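Local atomic coordinates of tailspike protein (Siphovirus 9NA, PDB entry 3RIQ), a protein that probably binds Salmonella lipopolysaccharide as the phage's receptor and cleaves its O-antigen as an endorhamnosidase. Residues V248-N253 and Y263-D268; M21-A26 and G67-N72; W103-T108 and D319-G324; V407-A410 and K416-C419; H197-G202 and R292-T297. All coordinates share one frame; numbering follows the deposited sequence.

Contact 1. Residues V248-N253 and Y263-D268; sequences VKTYQN and YRLVFD
Phe267 is met by two methyl groups from the neighbouring turn of the chain, and these carry the tight half of the contact. Val248 sends CG2 to 4.0 Å from Phe267 CD1, while Thr250 brings its methyl closer, CG2 lying 3.7 Å from Phe267 CZ. Both methyls approach the ring obliquely. The first torsion of Thr250 (chi1 54°) sets OG1 and CG2 on different sides: the methyl turns to the ring, and the hydroxyl turns to the backbone carbonyl of Asn283, where it is hydrogen-bonded. A buried polar atom is thereby satisfied without entering the apolar layer. Leu265 adds a looser touch, its CD1 standing 4.2 Å from Thr250 CG2. Phe222 and Val282, from strands 220-223 and 281-282, pack on the Phe267 ring as well. The contact is purely apolar, and no hydrogen bond links the two segments. The outward-facing residues behave differently. Lys249 points away from 263-268 and is partly exposed. Gln252 NE2 folds back on Thr250 O at 2.9 Å, but its N-H...O angle of 124° marks that bond as weak, and NE2 is also hydrogen-bonded to Asp281 and Asn283. Side chains from different walls meeting inside, with polar and charged ones outside, are the interior packing of a right-handed parallel beta-helix.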
# COMPACT_ATOMS: atom_id res chain seq x y z
N VAL A 248 4.53 -4.21 -18.40
CA VAL A 248 4.02 -5.55 -18.68
C VAL A 248 2.82 -5.33 -19.61
O VAL A 248 2.26 -4.22 -19.69
CB VAL A 248 3.55 -6.32 -17.41
CG1 VAL A 248 4.72 -6.55 -16.43
CG2 VAL A 248 2.34 -5.62 -16.72
N LYS A 249 2.38 -6.38 -20.30
CA LYS A 249 1.31 -6.22 -21.30
C LYS A 249 0.42 -7.43 -21.43
O LYS A 249 0.92 -8.58 -21.46
CB LYS A 249 1.95 -5.96 -22.69
CG LYS A 249 0.96 -5.80 -23.84
CD LYS A 249 1.64 -5.33 -25.13
CE LYS A 249 0.62 -5.36 -26.28
NZ LYS A 249 1.22 -5.12 -27.65
N THR A 250 -0.89 -7.18 -21.53
CA THR A 250 -1.84 -8.19 -22.02
C THR A 250 -2.08 -7.87 -23.49
O THR A 250 -2.43 -6.75 -23.85
CB THR A 250 -3.14 -8.17 -21.22
OG1 THR A 250 -3.71 -6.85 -21.21
CG2 THR A 250 -2.89 -8.59 -19.78
N TYR A 251 -1.87 -8.85 -24.36
CA TYR A 251 -2.04 -8.63 -25.80
C TYR A 251 -3.50 -8.27 -26.13
O TYR A 251 -4.44 -8.70 -25.47
CB TYR A 251 -1.58 -9.90 -26.58
CG TYR A 251 -1.10 -9.64 -28.02
CD1 TYR A 251 0.24 -9.41 -28.29
CD2 TYR A 251 -1.98 -9.65 -29.08
CE1 TYR A 251 0.67 -9.16 -29.59
CE2 TYR A 251 -1.57 -9.41 -30.37
CZ TYR A 251 -0.25 -9.17 -30.62
OH TYR A 251 0.20 -8.94 -31.92
N GLN A 252 -3.66 -7.49 -27.19
CA GLN A 252 -4.96 -7.08 -27.72
C GLN A 252 -5.36 -7.72 -29.05
O GLN A 252 -4.52 -8.05 -29.86
CB GLN A 252 -5.02 -5.56 -27.87
CG GLN A 252 -4.87 -4.80 -26.52
CD GLN A 252 -3.56 -4.10 -26.37
OE1 GLN A 252 -3.11 -3.40 -27.27
NE2 GLN A 252 -2.94 -4.25 -25.25
N ASN A 253 -6.65 -7.85 -29.27
CA ASN A 253 -7.18 -8.29 -30.56
C ASN A 253 -6.74 -9.72 -30.93
O ASN A 253 -6.71 -10.55 -30.07
CB ASN A 253 -6.89 -7.26 -31.66
CG ASN A 253 -7.49 -5.87 -31.36
OD1 ASN A 253 -8.05 -5.61 -30.31
ND2 ASN A 253 -7.36 -4.97 -32.32
N TYR A 263 -7.78 -12.61 -19.46
CA TYR A 263 -8.81 -12.47 -18.44
C TYR A 263 -8.33 -12.87 -17.08
O TYR A 263 -7.49 -13.77 -16.95
CB TYR A 263 -10.04 -13.37 -18.76
CG TYR A 263 -10.84 -12.89 -19.96
CD1 TYR A 263 -11.96 -12.07 -19.80
CD2 TYR A 263 -10.47 -13.26 -21.26
CE1 TYR A 263 -12.68 -11.60 -20.89
CE2 TYR A 263 -11.19 -12.81 -22.36
CZ TYR A 263 -12.30 -11.97 -22.16
OH TYR A 263 -13.01 -11.51 -23.23
N ARG A 264 -8.85 -12.19 -16.06
CA ARG A 264 -8.73 -12.69 -14.69
C ARG A 264 -7.30 -12.96 -14.19
O ARG A 264 -6.99 -14.01 -13.60
CB ARG A 264 -9.64 -13.93 -14.50
CG ARG A 264 -11.12 -13.50 -14.60
CD ARG A 264 -12.09 -14.66 -14.39
NE ARG A 264 -12.02 -15.71 -15.41
CZ ARG A 264 -12.99 -16.59 -15.65
NH1 ARG A 264 -14.10 -16.58 -14.91
NH2 ARG A 264 -12.84 -17.50 -16.60
N LEU A 265 -6.39 -12.02 -14.48
CA LEU A 265 -5.01 -12.11 -14.00
C LEU A 265 -4.82 -11.17 -12.82
O LEU A 265 -5.67 -10.27 -12.57
CB LEU A 265 -4.03 -11.74 -15.13
CG LEU A 265 -4.13 -12.67 -16.36
CD1 LEU A 265 -3.27 -12.13 -17.52
CD2 LEU A 265 -3.68 -14.11 -16.02
N VAL A 266 -3.71 -11.36 -12.10
CA VAL A 266 -3.32 -10.47 -11.00
C VAL A 266 -1.99 -9.81 -11.32
O VAL A 266 -1.02 -10.51 -11.68
CB VAL A 266 -3.17 -11.26 -9.67
CG1 VAL A 266 -2.68 -10.30 -8.54
CG2 VAL A 266 -4.49 -11.92 -9.27
N PHE A 267 -1.95 -8.48 -11.23
CA PHE A 267 -0.72 -7.71 -11.38
C PHE A 267 -0.53 -6.98 -10.06
O PHE A 267 -1.31 -6.06 -9.74
CB PHE A 267 -0.85 -6.72 -12.54
CG PHE A 267 -1.16 -7.39 -13.87
CD1 PHE A 267 -0.13 -7.92 -14.64
CD2 PHE A 267 -2.50 -7.58 -14.31
CE1 PHE A 267 -0.41 -8.55 -15.86
CE2 PHE A 267 -2.78 -8.24 -15.53
CZ PHE A 267 -1.74 -8.72 -16.30
N ASP A 268 0.48 -7.41 -9.29
CA ASP A 268 0.68 -6.93 -7.92
C ASP A 268 2.14 -6.50 -7.71
O ASP A 268 3.03 -7.36 -7.76
CB ASP A 268 0.29 -8.04 -6.92
CG ASP A 268 0.64 -7.71 -5.47
OD1 ASP A 268 0.80 -6.53 -5.10
OD2 ASP A 268 0.71 -8.68 -4.66

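Contact 2. Residues M21-A26 and G67-N72; sequences MTLQEA and GVLNWN
Glu25 OE1 is gripped by two backbone N-H groups just ahead of its own helix: Met21 N at 2.8 Å from Glu25 OE1 comes nearly along the C-O axis, whereas Thr22 N, 3.0 Å from Glu25 OE1, arrives 50° above the carboxylate plane. The return bond runs from Glu25 N to Thr22 OG1 (3.0 Å) and is fairly straight at 162°. This bond and that of Thr22 N form a capping box at the start of helix 23-29, with Met21 N an additional donor. Leu23, next after the N-cap, meets strand 67-72. A chi1 of -169° holds its CG anti to the backbone N and carries Leu23 CD2 to the strand, 3.7 Å from Trp71 NE1 and 4.3 Å from Leu69 CD2. The leucine crosses the indole at about a right angle and meets it obliquely. Trp71 NE1 is buried here and has no hydrogen-bond partner in the model, so the methyl sits beside an unsatisfied polar atom. Val48 of strand 46-49 touches both Leu23 and Trp71, and Phe50 meets the indole edge-to-face. A short capped helix whose leucine closes over the inward-facing side chains fits the N-terminal cap of a parallel beta-helix.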
# COMPACT_ATOMS: atom_id res chain seq x y z
N MET A 21 28.06 -34.39 -27.39
CA MET A 21 28.23 -33.35 -28.42
C MET A 21 27.05 -32.39 -28.45
O MET A 21 27.22 -31.20 -28.72
CB MET A 21 28.46 -33.97 -29.80
CG MET A 21 29.84 -34.56 -29.98
SD MET A 21 31.13 -33.31 -29.78
CE MET A 21 30.99 -32.35 -31.29
N THR A 22 25.84 -32.90 -28.18
CA THR A 22 24.62 -32.09 -28.33
C THR A 22 23.80 -32.13 -27.05
O THR A 22 23.88 -33.09 -26.25
CB THR A 22 23.71 -32.56 -29.48
OG1 THR A 22 23.17 -33.84 -29.19
CG2 THR A 22 24.46 -32.61 -30.84
N LEU A 23 22.92 -31.14 -26.90
CA LEU A 23 21.97 -31.11 -25.82
C LEU A 23 20.96 -32.27 -25.92
O LEU A 23 20.59 -32.85 -24.90
CB LEU A 23 21.25 -29.76 -25.80
CG LEU A 23 20.41 -29.48 -24.56
CD1 LEU A 23 21.16 -29.72 -23.23
CD2 LEU A 23 19.88 -28.00 -24.69
N GLN A 24 20.58 -32.64 -27.14
CA GLN A 24 19.70 -33.81 -27.31
C GLN A 24 20.36 -35.09 -26.79
O GLN A 24 19.71 -35.88 -26.07
CB GLN A 24 19.29 -34.00 -28.79
CG GLN A 24 18.44 -35.28 -29.00
CD GLN A 24 17.08 -35.10 -28.32
OE1 GLN A 24 16.26 -34.28 -28.75
NE2 GLN A 24 16.87 -35.80 -27.21
N GLU A 25 21.63 -35.30 -27.10
CA GLU A 25 22.30 -36.51 -26.57
C GLU A 25 22.29 -36.54 -25.04
O GLU A 25 22.06 -37.58 -24.42
CB GLU A 25 23.74 -36.58 -27.08
CG GLU A 25 23.86 -36.98 -28.55
CD GLU A 25 25.19 -36.60 -29.18
OE1 GLU A 25 25.98 -35.85 -28.57
OE2 GLU A 25 25.42 -37.03 -30.33
N ALA A 26 22.51 -35.37 -24.43
CA ALA A 26 22.49 -35.26 -22.97
C ALA A 26 21.07 -35.52 -22.41
O ALA A 26 20.90 -36.26 -21.44
CB ALA A 26 23.02 -33.89 -22.53
N GLY A 67 18.67 -16.87 -32.74
CA GLY A 67 17.45 -17.58 -33.10
C GLY A 67 16.89 -18.38 -31.93
O GLY A 67 17.07 -18.03 -30.76
N VAL A 68 16.19 -19.48 -32.25
CA VAL A 68 15.40 -20.20 -31.27
C VAL A 68 15.98 -21.58 -30.92
O VAL A 68 16.43 -22.33 -31.80
CB VAL A 68 13.91 -20.35 -31.77
CG1 VAL A 68 13.80 -21.27 -32.99
CG2 VAL A 68 13.03 -20.92 -30.67
N LEU A 69 15.95 -21.90 -29.63
CA LEU A 69 16.25 -23.27 -29.14
C LEU A 69 14.91 -23.82 -28.59
O LEU A 69 14.35 -23.28 -27.62
CB LEU A 69 17.32 -23.18 -28.05
CG LEU A 69 17.66 -24.48 -27.29
CD1 LEU A 69 18.13 -25.61 -28.27
CD2 LEU A 69 18.78 -24.19 -26.28
N ASN A 70 14.38 -24.88 -29.21
CA ASN A 70 13.08 -25.49 -28.79
C ASN A 70 13.28 -26.60 -27.78
O ASN A 70 14.10 -27.52 -27.99
CB ASN A 70 12.36 -26.09 -30.02
CG ASN A 70 12.08 -25.07 -31.08
OD1 ASN A 70 12.78 -24.97 -32.11
ND2 ASN A 70 11.03 -24.31 -30.87
N TRP A 71 12.52 -26.54 -26.69
CA TRP A 71 12.49 -27.60 -25.68
C TRP A 71 11.13 -28.25 -25.69
O TRP A 71 10.10 -27.61 -25.35
CB TRP A 71 12.81 -27.03 -24.30
CG TRP A 71 14.29 -26.78 -24.05
CD1 TRP A 71 15.33 -26.79 -24.98
CD2 TRP A 71 14.87 -26.49 -22.79
NE1 TRP A 71 16.53 -26.53 -24.32
CE2 TRP A 71 16.27 -26.34 -22.99
CE3 TRP A 71 14.35 -26.34 -21.48
CZ2 TRP A 71 17.16 -26.01 -21.92
CZ3 TRP A 71 15.22 -26.04 -20.44
CH2 TRP A 71 16.62 -25.87 -20.66
N ASN A 72 11.11 -29.53 -26.07
CA ASN A 72 9.86 -30.28 -26.31
C ASN A 72 9.75 -31.45 -25.35
O ASN A 72 10.76 -32.00 -24.91
CB ASN A 72 9.87 -30.81 -27.75
CG ASN A 72 10.01 -29.72 -28.76
OD1 ASN A 72 10.70 -29.86 -29.79
ND2 ASN A 72 9.34 -28.63 -28.52

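Contact 3. Residues W103-T108 and D319-G324; sequences WVTNPT and DCMGIG
A loop between two strands of the beta-helix, 319-324, here receives a tryptophan from the long excursion between strands 92-93 and 146-151, of which 103-108 is part. Trp103 and Asp319 make the polar part. Trp103 NE1 donates to Asp319 O over 2.8 Å with an N-H...O angle of 155°, and the acceptor lies practically in the indole plane. The bond is thus made at the ring edge and fixes the rotation of the indole. The carboxylate of Asp319 stands nearby with its plane 78° from that of the ring; OD1 forms a salt bridge with Lys366 and a hydrogen bond with His343, and OD2 accepts from Gln274 NE2. A water reinforces the link, accepting from Trp103 N at 3.0 Å and donating to Asp319 OD2 at 2.8 Å. The contact ties this excursion to a loop of the right-handed beta-helix body, in a chain of the P22 tailspike family. Phe97 and His343 also meet the Trp103 ring. The apolar part uses an indole face. Met321 starts out extended, CG anti to N (chi1 -176°), and then bends at its next two torsions, which lays CE over the five-membered ring of Trp103, 3.7 Å from its centroid, as a CH-pi contact. The sulfur stands farther above the same ring, Met321 SD being 5.1 Å from the Trp103 centroid, a Met-aromatic contact at a distance. Thr105, which is exposed, adds CG2 at 3.9 Å from Met321 CE.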
# COMPACT_ATOMS: atom_id res chain seq x y z
N TRP A 103 15.50 11.10 -21.07
CA TRP A 103 15.12 10.80 -22.46
C TRP A 103 15.83 11.71 -23.44
O TRP A 103 15.94 12.94 -23.22
CB TRP A 103 13.62 10.97 -22.66
CG TRP A 103 12.78 9.91 -22.00
CD1 TRP A 103 12.07 10.04 -20.81
CD2 TRP A 103 12.54 8.58 -22.46
NE1 TRP A 103 11.40 8.86 -20.53
CE2 TRP A 103 11.67 7.95 -21.52
CE3 TRP A 103 12.97 7.85 -23.58
CZ2 TRP A 103 11.24 6.61 -21.66
CZ3 TRP A 103 12.52 6.54 -23.73
CH2 TRP A 103 11.66 5.93 -22.78
N VAL A 104 16.25 11.10 -24.54
CA VAL A 104 16.71 11.79 -25.75
C VAL A 104 15.63 11.58 -26.81
O VAL A 104 15.27 10.44 -27.11
CB VAL A 104 18.06 11.23 -26.27
CG1 VAL A 104 18.43 11.86 -27.64
CG2 VAL A 104 19.17 11.45 -25.23
N THR A 105 15.08 12.66 -27.35
CA THR A 105 13.98 12.51 -28.31
C THR A 105 14.24 13.10 -29.69
O THR A 105 13.51 12.78 -30.63
CB THR A 105 12.66 13.11 -27.76
OG1 THR A 105 12.84 14.52 -27.57
CG2 THR A 105 12.23 12.46 -26.44
N ASN A 106 15.25 13.98 -29.82
CA ASN A 106 15.66 14.48 -31.12
C ASN A 106 15.97 13.29 -32.04
O ASN A 106 16.87 12.50 -31.72
CB ASN A 106 16.88 15.39 -30.93
CG ASN A 106 17.42 15.96 -32.25
OD1 ASN A 106 17.29 15.36 -33.30
ND2 ASN A 106 18.04 17.14 -32.17
N PRO A 107 15.17 13.10 -33.12
CA PRO A 107 15.34 11.87 -33.93
C PRO A 107 16.74 11.70 -34.53
O PRO A 107 17.17 10.56 -34.72
CB PRO A 107 14.28 12.03 -35.05
CG PRO A 107 13.24 12.92 -34.43
CD PRO A 107 14.03 13.91 -33.60
N THR A 108 17.45 12.80 -34.79
CA THR A 108 18.83 12.74 -35.28
C THR A 108 19.76 12.13 -34.23
O THR A 108 20.58 11.26 -34.54
CB THR A 108 19.37 14.12 -35.69
OG1 THR A 108 18.52 14.70 -36.68
CG2 THR A 108 20.77 13.95 -36.27
N ASP A 319 8.52 8.15 -15.26
CA ASP A 319 9.09 8.72 -16.50
C ASP A 319 8.90 7.78 -17.73
O ASP A 319 9.79 7.66 -18.59
CB ASP A 319 10.59 9.07 -16.26
CG ASP A 319 11.16 10.07 -17.26
OD1 ASP A 319 10.40 10.84 -17.91
OD2 ASP A 319 12.42 10.09 -17.38
N CYS A 320 7.72 7.17 -17.81
CA CYS A 320 7.36 6.36 -18.95
C CYS A 320 6.92 7.26 -20.10
O CYS A 320 6.24 8.26 -19.87
CB CYS A 320 6.25 5.40 -18.55
SG CYS A 320 6.84 4.16 -17.30
N MET A 321 7.35 6.93 -21.32
CA MET A 321 7.09 7.79 -22.46
C MET A 321 5.64 7.78 -22.92
O MET A 321 5.15 8.76 -23.52
CB MET A 321 8.06 7.43 -23.59
CG MET A 321 7.98 8.30 -24.84
SD MET A 321 8.19 10.10 -24.60
CE MET A 321 9.96 10.22 -24.28
N GLY A 322 4.93 6.69 -22.61
CA GLY A 322 3.51 6.54 -22.91
C GLY A 322 2.66 6.96 -21.72
O GLY A 322 2.95 7.96 -21.00
N ILE A 323 1.58 6.21 -21.50
CA ILE A 323 0.65 6.47 -20.41
C ILE A 323 1.21 5.85 -19.14
O ILE A 323 1.85 4.80 -19.17
CB ILE A 323 -0.75 5.90 -20.77
CG1 ILE A 323 -1.29 6.65 -22.00
CG2 ILE A 323 -1.75 5.98 -19.59
CD1 ILE A 323 -2.58 6.04 -22.59
N GLY A 324 1.01 6.54 -18.01
CA GLY A 324 1.63 6.07 -16.77
C GLY A 324 1.17 4.67 -16.37
O GLY A 324 1.98 3.85 -15.93
O HOH W 1 13.85 12.04 -18.76

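Contact 4. Residues V407-A410 and K416-C419; sequences VSCA and KILC
Ile417 reaches across to Val407, and its terminal methyl does the touching. Starting at CB, the bond from the backbone points toward strand 402-409. Its two branches then separate: CG1 takes the position beside the backbone N (chi1 -58°) and continues the approach, while CG2 goes the other way. The CG1 carbon stays behind the contact, carrying the methyl forward. At the end, Ile417 CD1 stands 3.7 Å from Val407 CG1 and 4.1 Å from Val407 CB, so that the two side chains meet tip to tip. The same methyl, Ile417 CD1, is 4.4 Å from Cys409 SG, a looser contact on the next inward-facing residue of the strand. One methyl thus bridges two residues, i and i+2, on one face of the opposing strand.

Val407 presents CG1 because that branch is the one trans to its own N (chi1 -176°). Between Val407 and Cys409, Ser408 turns away from 416-419. No hydrogen bond passes between the segments: the backbone of Ser408 pairs with Ile385 and Val387, while Lys416 and Leu418 pair with Val397, each segment bonding along its own wall. Gln426 of the third subunit packs on both Cys409 and Ile417, and Ile417 O accepts from Gln433 NE2 of the second, so all three subunits come together near this place. Lys416, by contrast, points away from the contact and is exposed. Apolar residues from adjoining walls facing each other across a short turn are characteristic of the core of a parallel beta-helix, here at the trimer interface.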
# COMPACT_ATOMS: atom_id res chain seq x y z
N VAL A 407 -10.92 13.38 -3.46
CA VAL A 407 -9.99 13.86 -4.48
C VAL A 407 -9.26 15.09 -3.98
O VAL A 407 -9.86 16.00 -3.38
CB VAL A 407 -10.73 14.23 -5.82
CG1 VAL A 407 -9.74 14.63 -6.87
CG2 VAL A 407 -11.53 13.09 -6.30
N SER A 408 -7.95 15.12 -4.23
CA SER A 408 -7.09 16.22 -3.87
C SER A 408 -6.21 16.60 -5.06
O SER A 408 -5.62 15.70 -5.69
CB SER A 408 -6.23 15.79 -2.65
OG SER A 408 -5.24 16.74 -2.37
N CYS A 409 -6.13 17.90 -5.37
CA CYS A 409 -5.27 18.39 -6.45
C CYS A 409 -4.26 19.34 -5.88
O CYS A 409 -4.63 20.40 -5.33
CB CYS A 409 -6.08 19.08 -7.56
SG CYS A 409 -7.39 18.04 -8.20
N ALA A 410 -2.98 19.00 -5.98
CA ALA A 410 -1.92 19.74 -5.28
C ALA A 410 -1.31 20.83 -6.14
O ALA A 410 -1.54 20.92 -7.36
CB ALA A 410 -0.81 18.77 -4.83
N LYS A 416 -8.84 21.00 -12.23
CA LYS A 416 -10.17 20.80 -12.76
C LYS A 416 -10.62 19.34 -12.68
O LYS A 416 -9.89 18.43 -13.07
CB LYS A 416 -10.26 21.29 -14.22
CG LYS A 416 -9.97 22.78 -14.41
CD LYS A 416 -10.16 23.22 -15.89
CE LYS A 416 -9.85 24.72 -16.06
NZ LYS A 416 -8.47 25.07 -15.57
N ILE A 417 -11.84 19.16 -12.18
CA ILE A 417 -12.49 17.84 -12.05
C ILE A 417 -13.80 17.87 -12.83
O ILE A 417 -14.70 18.70 -12.55
CB ILE A 417 -12.80 17.52 -10.56
CG1 ILE A 417 -11.52 17.54 -9.73
CG2 ILE A 417 -13.56 16.19 -10.47
CD1 ILE A 417 -11.72 17.45 -8.24
N LEU A 418 -13.90 16.99 -13.84
CA LEU A 418 -15.12 16.86 -14.63
C LEU A 418 -15.66 15.45 -14.46
O LEU A 418 -14.98 14.49 -14.84
CB LEU A 418 -14.86 17.14 -16.13
CG LEU A 418 -16.02 16.84 -17.13
CD1 LEU A 418 -17.17 17.72 -16.85
CD2 LEU A 418 -15.58 16.98 -18.56
N CYS A 419 -16.85 15.32 -13.88
CA CYS A 419 -17.43 14.00 -13.64
C CYS A 419 -18.90 14.11 -13.40
O CYS A 419 -19.45 15.21 -13.48
CB CYS A 419 -16.74 13.28 -12.46
SG CYS A 419 -17.01 14.15 -10.92

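Contact 5. Residues H197-G202 and R292-T297; sequences HTTAWG and RVDDYT
Thr199 and Trp201 are the residues of 197-202 that touch 292-297. Just before them, Thr198 shapes the loop: its OG1 accepts from Ala200 N at 3.2 Å, forming an ST turn. Thr199 then lays its methyl against a carboxylate, CG2 being 3.6 Å from Asp294 OD2. The charged oxygen has its stronger partner in Arg258, with which it forms a salt bridge, so the methyl only packs beside it. At Trp201 the far side of the six-membered ring makes the contact. Trp201 CH2 is 3.6 Å from Asp295 OD2, which lies in the indole plane at the ring edge, with the carboxylate turned 79° against the ring; Trp201 CZ2 is 3.8 Å from Asp294 O. Asp295 OD2 is hydrogen-bonded to Ser259, and Asp295 OD1 to Tyr263 OH and to Tyr296 N, the latter at 2.8 Å through the lone pair away from OD2. Arg224 ties the loops together, binding the carbonyls of Thr199, Ala200 and Asp294 and making a cation-pi contact with Trp201. The contact lies on the surface, where the loop of 197-202 leads from strand 184-194 to strand 206-208. That of 292-297 is longer, running from strand 281-282 to strand 311-318.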
# COMPACT_ATOMS: atom_id res chain seq x y z
N HIS A 197 -2.62 -20.62 -30.07
CA HIS A 197 -2.67 -21.67 -31.09
C HIS A 197 -3.86 -22.60 -30.94
O HIS A 197 -4.16 -23.33 -31.86
CB HIS A 197 -1.38 -22.50 -31.19
CG HIS A 197 -0.19 -21.73 -31.67
ND1 HIS A 197 1.06 -21.87 -31.11
CD2 HIS A 197 -0.03 -20.88 -32.71
CE1 HIS A 197 1.93 -21.10 -31.75
NE2 HIS A 197 1.29 -20.49 -32.73
N THR A 198 -4.52 -22.62 -29.79
CA THR A 198 -5.78 -23.39 -29.67
C THR A 198 -6.88 -22.56 -29.03
O THR A 198 -6.59 -21.47 -28.54
CB THR A 198 -5.63 -24.73 -28.89
OG1 THR A 198 -5.67 -24.50 -27.47
CG2 THR A 198 -4.34 -25.46 -29.26
N THR A 199 -8.11 -23.06 -29.01
CA THR A 199 -9.20 -22.35 -28.33
C THR A 199 -9.14 -22.44 -26.81
O THR A 199 -9.83 -21.67 -26.14
CB THR A 199 -10.57 -22.88 -28.80
OG1 THR A 199 -10.57 -24.30 -28.62
CG2 THR A 199 -10.83 -22.50 -30.29
N ALA A 200 -8.31 -23.31 -26.23
CA ALA A 200 -8.13 -23.30 -24.77
C ALA A 200 -7.47 -21.98 -24.34
O ALA A 200 -6.89 -21.26 -25.15
CB ALA A 200 -7.23 -24.47 -24.33
N TRP A 201 -7.56 -21.67 -23.05
CA TRP A 201 -6.93 -20.48 -22.46
C TRP A 201 -5.79 -20.94 -21.58
O TRP A 201 -5.99 -21.82 -20.73
CB TRP A 201 -7.95 -19.67 -21.64
CG TRP A 201 -9.00 -19.12 -22.54
CD1 TRP A 201 -10.09 -19.80 -23.08
CD2 TRP A 201 -9.06 -17.81 -23.05
NE1 TRP A 201 -10.82 -18.95 -23.89
CE2 TRP A 201 -10.20 -17.73 -23.90
CE3 TRP A 201 -8.25 -16.67 -22.89
CZ2 TRP A 201 -10.56 -16.56 -24.58
CZ3 TRP A 201 -8.62 -15.49 -23.56
CH2 TRP A 201 -9.76 -15.46 -24.41
N GLY A 202 -4.60 -20.38 -21.77
CA GLY A 202 -3.48 -20.69 -20.86
C GLY A 202 -3.79 -20.24 -19.43
O GLY A 202 -4.48 -19.24 -19.24
N ARG A 292 -14.67 -10.24 -32.78
CA ARG A 292 -13.70 -11.06 -32.08
C ARG A 292 -13.84 -12.52 -32.50
O ARG A 292 -14.95 -12.98 -32.82
CB ARG A 292 -13.91 -10.89 -30.59
CG ARG A 292 -13.93 -9.42 -30.16
CD ARG A 292 -13.66 -9.27 -28.64
NE ARG A 292 -13.91 -7.90 -28.13
CZ ARG A 292 -15.12 -7.39 -27.82
NH1 ARG A 292 -16.22 -8.15 -27.94
NH2 ARG A 292 -15.22 -6.13 -27.33
N VAL A 293 -12.72 -13.22 -32.53
CA VAL A 293 -12.72 -14.62 -32.94
C VAL A 293 -12.35 -15.50 -31.74
O VAL A 293 -11.27 -15.35 -31.16
CB VAL A 293 -11.73 -14.86 -34.11
CG1 VAL A 293 -11.84 -16.29 -34.56
CG2 VAL A 293 -12.02 -13.92 -35.29
N ASP A 294 -13.24 -16.43 -31.40
CA ASP A 294 -13.08 -17.35 -30.25
C ASP A 294 -12.95 -16.51 -28.95
O ASP A 294 -12.05 -16.70 -28.11
CB ASP A 294 -11.89 -18.31 -30.45
CG ASP A 294 -12.07 -19.24 -31.65
OD1 ASP A 294 -13.23 -19.63 -31.95
OD2 ASP A 294 -11.06 -19.56 -32.28
N ASP A 295 -13.86 -15.54 -28.82
CA ASP A 295 -13.94 -14.67 -27.66
C ASP A 295 -15.36 -14.12 -27.68
O ASP A 295 -16.16 -14.40 -28.61
CB ASP A 295 -12.89 -13.54 -27.76
CG ASP A 295 -12.39 -13.06 -26.40
OD1 ASP A 295 -13.20 -13.00 -25.46
OD2 ASP A 295 -11.18 -12.73 -26.29
N TYR A 296 -15.70 -13.29 -26.70
CA TYR A 296 -17.02 -12.65 -26.72
C TYR A 296 -17.23 -11.79 -27.97
O TYR A 296 -16.31 -11.09 -28.42
CB TYR A 296 -17.21 -11.74 -25.51
CG TYR A 296 -17.28 -12.45 -24.17
CD1 TYR A 296 -18.42 -13.18 -23.80
CD2 TYR A 296 -16.22 -12.40 -23.29
CE1 TYR A 296 -18.51 -13.82 -22.57
CE2 TYR A 296 -16.29 -13.04 -22.04
CZ TYR A 296 -17.44 -13.76 -21.70
OH TYR A 296 -17.52 -14.42 -20.48
N THR A 297 -18.44 -11.85 -28.53
CA THR A 297 -18.77 -11.05 -29.71
C THR A 297 -18.94 -9.55 -29.36
O THR A 297 -19.14 -9.20 -28.18
CB THR A 297 -20.06 -11.54 -30.38
OG1 THR A 297 -21.16 -11.32 -29.50
CG2 THR A 297 -19.97 -13.03 -30.71

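In the fold
Contacts 1, 2 and 4 involve strands of the parallel beta-helix, whereas contacts 3 and 5 involve its loops. Contact 2 lies toward the N-terminal end and contact 4 on the other side of the chain's centre, their centres 57 Å apart. Contact 1 lies between, its centre 31 Å from that of contact 2 and 29 Å from that of contact 4. Only contacts 1 and 5 touch: Tyr263 OH lies 2.7 Å from Asp295 OD1, a probable hydrogen bond, and Tyr263 CE2 packs 3.6 Å from Trp201 CH2. In sequence, contact 1 is nested within the loop closed by contact 5, which is itself nested within contact 3.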